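Local coordinates for Di-haem cytochrome c peroxidase family protein (Burkholderia thailandensis E264, PDB 6NX0) that probably acts as a diheme cytochrome c peroxidase, carrying two covalently bound haem c groups and reaching an unusually stable bis-Fe(IV) state, at residues A232-G235 / V241-D244; P239-R242 / E246-V249. All coordinates share one frame; numbering follows the deposited sequence.

Overall arrangement
Helix 228-237 comes first, then a short turn that holds a 3-10 segment at 239-242, then helix 245-260. Contact 1 (232-235 with 241-244) folds the turn back on the helix that precedes it and closes a loop of five residues. Contact 2 (239-242 with 246-249) lays the same turn on the helix that follows and closes a loop of three. The spans overlap at 239-244, the two contacts sharing V241 and R242, and neither encloses the other. Their centres are about 5 Å apart, and they meet directly where L233 CD1 of contact 1 packs on M248 SD of contact 2, at 3.8 Å. Together they join two consecutive helices through their connecting turn.

Contact 1: residues A232-G235 / V241-D244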
loop_
_atom_site.group_PDB
_atom_site.type_symbol
_atom_site.label_atom_id
_atom_site.label_comp_id
_atom_site.label_asym_id
_atom_site.label_seq_id
_atom_site.Cartn_x
_atom_site.Cartn_y
_atom_site.Cartn_z
ATOM N N ALA A 232 -11.309 -26.271 11.706
ATOM C CA ALA A 232 -11.720 -25.022 12.310
ATOM C C ALA A 232 -12.644 -24.245 11.391
ATOM O O ALA A 232 -13.671 -23.712 11.829
ATOM C CB ALA A 232 -10.485 -24.194 12.662
ATOM N N LEU A 233 -12.315 -24.186 10.096
ATOM C CA LEU A 233 -13.185 -23.483 9.166
ATOM C C LEU A 233 -14.528 -24.181 9.028
ATOM O O LEU A 233 -15.574 -23.526 8.999
ATOM C CB LEU A 233 -12.505 -23.347 7.793
ATOM C CG LEU A 233 -11.280 -22.428 7.801
ATOM C CD1 LEU A 233 -10.442 -22.678 6.560
ATOM C CD2 LEU A 233 -11.643 -20.956 7.863
ATOM N N ALA A 234 -14.517 -25.508 8.909
ATOM C CA ALA A 234 -15.763 -26.262 8.809
ATOM C C ALA A 234 -16.597 -26.115 10.071
ATOM O O ALA A 234 -17.827 -26.032 10.004
ATOM C CB ALA A 234 -15.442 -27.724 8.531
ATOM N N GLY A 235 -15.945 -26.073 11.233
ATOM C CA GLY A 235 -16.687 -25.900 12.481
ATOM C C GLY A 235 -17.463 -24.601 12.513
ATOM O O GLY A 235 -18.600 -24.547 13.002
ATOM N N VAL A 241 -17.277 -26.213 3.226
ATOM C CA VAL A 241 -15.998 -25.574 2.925
ATOM C C VAL A 241 -15.012 -26.561 2.316
ATOM O O VAL A 241 -14.074 -26.141 1.634
ATOM C CB VAL A 241 -15.358 -24.907 4.163
ATOM C CG1 VAL A 241 -16.237 -23.830 4.721
ATOM C CG2 VAL A 241 -14.985 -25.952 5.210
ATOM N N ARG A 242 -15.167 -27.861 2.574
ATOM C CA ARG A 242 -14.281 -28.876 2.014
ATOM C C ARG A 242 -14.693 -29.361 0.636
ATOM O O ARG A 242 -13.956 -30.149 0.038
ATOM C CB ARG A 242 -14.220 -30.098 2.929
ATOM C CG ARG A 242 -13.536 -29.903 4.217
ATOM C CD ARG A 242 -13.171 -31.281 4.751
ATOM N NE ARG A 242 -12.549 -31.192 6.065
ATOM C CZ ARG A 242 -13.232 -31.072 7.191
ATOM N NH1 ARG A 242 -14.553 -31.021 7.165
ATOM N NH2 ARG A 242 -12.597 -31.019 8.348
ATOM N N ARG A 243 -15.855 -28.946 0.133
ATOM C CA ARG A 243 -16.387 -29.476 -1.113
ATOM C C ARG A 243 -16.707 -28.415 -2.151
ATOM O O ARG A 243 -16.915 -28.768 -3.317
ATOM C CB ARG A 243 -17.668 -30.294 -0.850
ATOM C CG ARG A 243 -17.472 -31.487 0.074
ATOM C CD ARG A 243 -16.678 -32.604 -0.592
ATOM N NE ARG A 243 -17.371 -33.133 -1.767
ATOM C CZ ARG A 243 -18.332 -34.059 -1.741
ATOM N NH1 ARG A 243 -18.889 -34.450 -2.875
ATOM N NH2 ARG A 243 -18.738 -34.600 -0.598
ATOM N N ASP A 244 -16.737 -27.142 -1.782
ATOM C CA ASP A 244 -17.057 -26.037 -2.686
ATOM C C ASP A 244 -15.844 -25.124 -2.720
ATOM O O ASP A 244 -15.617 -24.366 -1.759
ATOM C CB ASP A 244 -18.297 -25.309 -2.168
ATOM C CG ASP A 244 -18.742 -24.152 -3.038
ATOM O OD1 ASP A 244 -17.930 -23.601 -3.799
ATOM O OD2 ASP A 244 -19.937 -23.772 -2.917
#
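The peptide group between L233 and A234 offers one of its flat faces to a methyl of V241. CG2 of V241 stands almost straight above the peptide nitrogen, 3.8 Å from A234 N, and reaches on to A234 CA at 3.7 Å. The guanidinium of R242 is the second flat group: A234 CB approaches it obliquely, 3.7 Å from R242 NH1. The one alanine methyl is therefore touched by an arginine nitrogen and also by the V241 methyl, since A234 CB lies 3.8 Å from V241 CG2.

A branched valine suits this place because its two methyls can serve two surfaces. With chi1 at -61°, CG2 is held between the backbone N and the carbonyl carbon and is pushed against helix 228-237, in van der Waals contact alone. Alanine suits the helix side: its small side chain lets the 3-10 turn come close, with 5.9 Å between A234 CA and V241 CA. L233 adds a looser apolar touch, its CB 4.4 Å from V241 CG2.

R242 starts from a CB that does not face the helix, yet its chain, extended from CG to NE, carries the guanidinium back alongside A234. There NE is hydrogen-bonded to the carbonyl oxygen of G225, which ties the arginine to the end of helix 217-225 and gives its charged end a polar partner outside this contact.

The pairing joins the last turns of helix 228-237 to the linker that leads into helix 245-260, where D244 takes the N-cap position and its OD1 accepts a hydrogen bond from R247 N. L233 and V241 both pack on M248 of that second helix, L233 also meets L104 of helix 99-109, and the nearest haem c is about 11 Å from the L233 side chain.

Contact 2: residues P239-R242 / E246-V249; sequences PSVR and ERMV. With NO3 (nitrate ion), chain E.
A buried backbone carbonyl, V241 O, has no hydrogen-bond partner anywhere in the model and is covered instead by the side chain of M248. The terminal methyl comes closest, M248 CE lying 3.3 Å from V241 O, over the face of the carbonyl group and well out of its plane. M248 CB approaches the same oxygen from in front, at 3.5 Å. The oxygen is thus covered by van der Waals contact with M248 and receives no hydrogen bond from it. Methionine can do this because its unbranched chain folds: CG leaves anti to the backbone N (chi1 175°), and bends at chi2 and chi3 curl CE back toward the turn. CE also meets V241 CB at 4.1 Å.

Two consecutive helices, 228-237 and 245-260, are joined here by a short connection that carries a 3-10 turn at 239-242. Closed by a bond from R242 N to P239 O, this turn rests against the first turns of helix 245-260. V241 spreads over that helix: while one of its methyls serves the preceding helix, CG1 touches the aliphatic part of R247, 4.3 Å from its CG. The long arginine thus supplies hydrocarbon near its base and keeps its charge beyond, where NH2 is hydrogen-bonded to F237 O at the end of helix 228-237.

On the outer side of the turn, where a small polar residue suits the exposed position, S240 grips a nitrate ion, probably from the crystallisation liquor, in a two-pronged hold. S240 N donates to nitrate O1 at 3.0 Å along a nearly straight line (166°), and S240 OG donates to O2 at 2.6 Å. With OG beside its own backbone N (chi1 -66°), the hydroxyl and the N-H point at the same nitrate, and P239 CD lies 3.3 Å from nitrate O1.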
loop_
_atom_site.group_PDB
_atom_site.type_symbol
_atom_site.label_atom_id
_atom_site.label_comp_id
_atom_site.label_asym_id
_atom_site.label_seq_id
_atom_site.Cartn_x
_atom_site.Cartn_y
_atom_site.Cartn_z
ATOM N N PRO A 239 -19.687 -27.809 6.776
ATOM C CA PRO A 239 -18.856 -28.827 6.118
ATOM C C PRO A 239 -18.613 -28.573 4.641
ATOM O O PRO A 239 -17.677 -29.156 4.081
ATOM C CB PRO A 239 -19.646 -30.128 6.340
ATOM C CG PRO A 239 -21.061 -29.675 6.537
ATOM C CD PRO A 239 -20.957 -28.354 7.272
ATOM N N SER A 240 -19.423 -27.752 3.977
ATOM C CA SER A 240 -19.226 -27.559 2.547
ATOM C C SER A 240 -17.963 -26.770 2.228
ATOM O O SER A 240 -17.576 -26.715 1.058
ATOM C CB SER A 240 -20.444 -26.867 1.924
ATOM O OG SER A 240 -21.616 -27.706 1.972
ATOM N N VAL A 241 -17.277 -26.213 3.226
ATOM C CA VAL A 241 -15.998 -25.574 2.925
ATOM C C VAL A 241 -15.012 -26.561 2.316
ATOM O O VAL A 241 -14.074 -26.141 1.634
ATOM C CB VAL A 241 -15.358 -24.907 4.163
ATOM C CG1 VAL A 241 -16.237 -23.830 4.721
ATOM C CG2 VAL A 241 -14.985 -25.952 5.210
ATOM N N ARG A 242 -15.167 -27.861 2.574
ATOM C CA ARG A 242 -14.281 -28.876 2.014
ATOM C C ARG A 242 -14.693 -29.361 0.636
ATOM O O ARG A 242 -13.956 -30.149 0.038
ATOM C CB ARG A 242 -14.220 -30.098 2.929
ATOM C CG ARG A 242 -13.536 -29.903 4.217
ATOM C CD ARG A 242 -13.171 -31.281 4.751
ATOM N NE ARG A 242 -12.549 -31.192 6.065
ATOM C CZ ARG A 242 -13.232 -31.072 7.191
ATOM N NH1 ARG A 242 -14.553 -31.021 7.165
ATOM N NH2 ARG A 242 -12.597 -31.019 8.348
ATOM N N GLU A 246 -15.063 -22.315 -4.139
ATOM C CA GLU A 246 -15.266 -20.877 -4.004
ATOM C C GLU A 246 -15.765 -20.515 -2.610
ATOM O O GLU A 246 -15.409 -19.455 -2.091
ATOM C CB GLU A 246 -16.227 -20.373 -5.093
ATOM C CG GLU A 246 -15.614 -20.413 -6.503
ATOM C CD GLU A 246 -14.274 -19.692 -6.591
ATOM O OE1 GLU A 246 -13.295 -20.288 -7.089
ATOM O OE2 GLU A 246 -14.203 -18.536 -6.135
ATOM N N ARG A 247 -16.527 -21.396 -1.967
ATOM C CA ARG A 247 -16.912 -21.170 -0.577
ATOM C C ARG A 247 -15.679 -21.156 0.331
ATOM O O ARG A 247 -15.549 -20.298 1.222
ATOM C CB ARG A 247 -17.908 -22.253 -0.163
ATOM C CG ARG A 247 -18.305 -22.275 1.289
ATOM C CD ARG A 247 -19.156 -21.114 1.678
ATOM N NE ARG A 247 -19.629 -21.278 3.050
ATOM C CZ ARG A 247 -20.094 -20.290 3.801
ATOM N NH1 ARG A 247 -20.156 -19.049 3.323
ATOM N NH2 ARG A 247 -20.480 -20.545 5.046
ATOM N N MET A 248 -14.755 -22.084 0.114
ATOM C CA MET A 248 -13.520 -22.077 0.896
ATOM C C MET A 248 -12.809 -20.737 0.770
ATOM O O MET A 248 -12.385 -20.146 1.770
ATOM C CB MET A 248 -12.606 -23.223 0.462
ATOM C CG MET A 248 -11.215 -23.251 1.146
ATOM S SD MET A 248 -11.260 -23.363 2.953
ATOM C CE MET A 248 -11.350 -25.139 3.158
ATOM N N VAL A 249 -12.653 -20.241 -0.456
ATOM C CA VAL A 249 -11.945 -18.972 -0.636
ATOM C C VAL A 249 -12.709 -17.840 0.038
ATOM O O VAL A 249 -12.115 -16.958 0.678
ATOM C CB VAL A 249 -11.716 -18.694 -2.140
ATOM C CG1 VAL A 249 -11.106 -17.301 -2.348
ATOM C CG2 VAL A 249 -10.830 -19.750 -2.743
HETATM N N NO3 E . -22.831 -26.517 4.944
HETATM O O1 NO3 E . -21.649 -26.052 4.983
HETATM O O2 NO3 E . -23.137 -27.266 3.977
HETATM O O3 NO3 E . -23.676 -26.222 5.858
#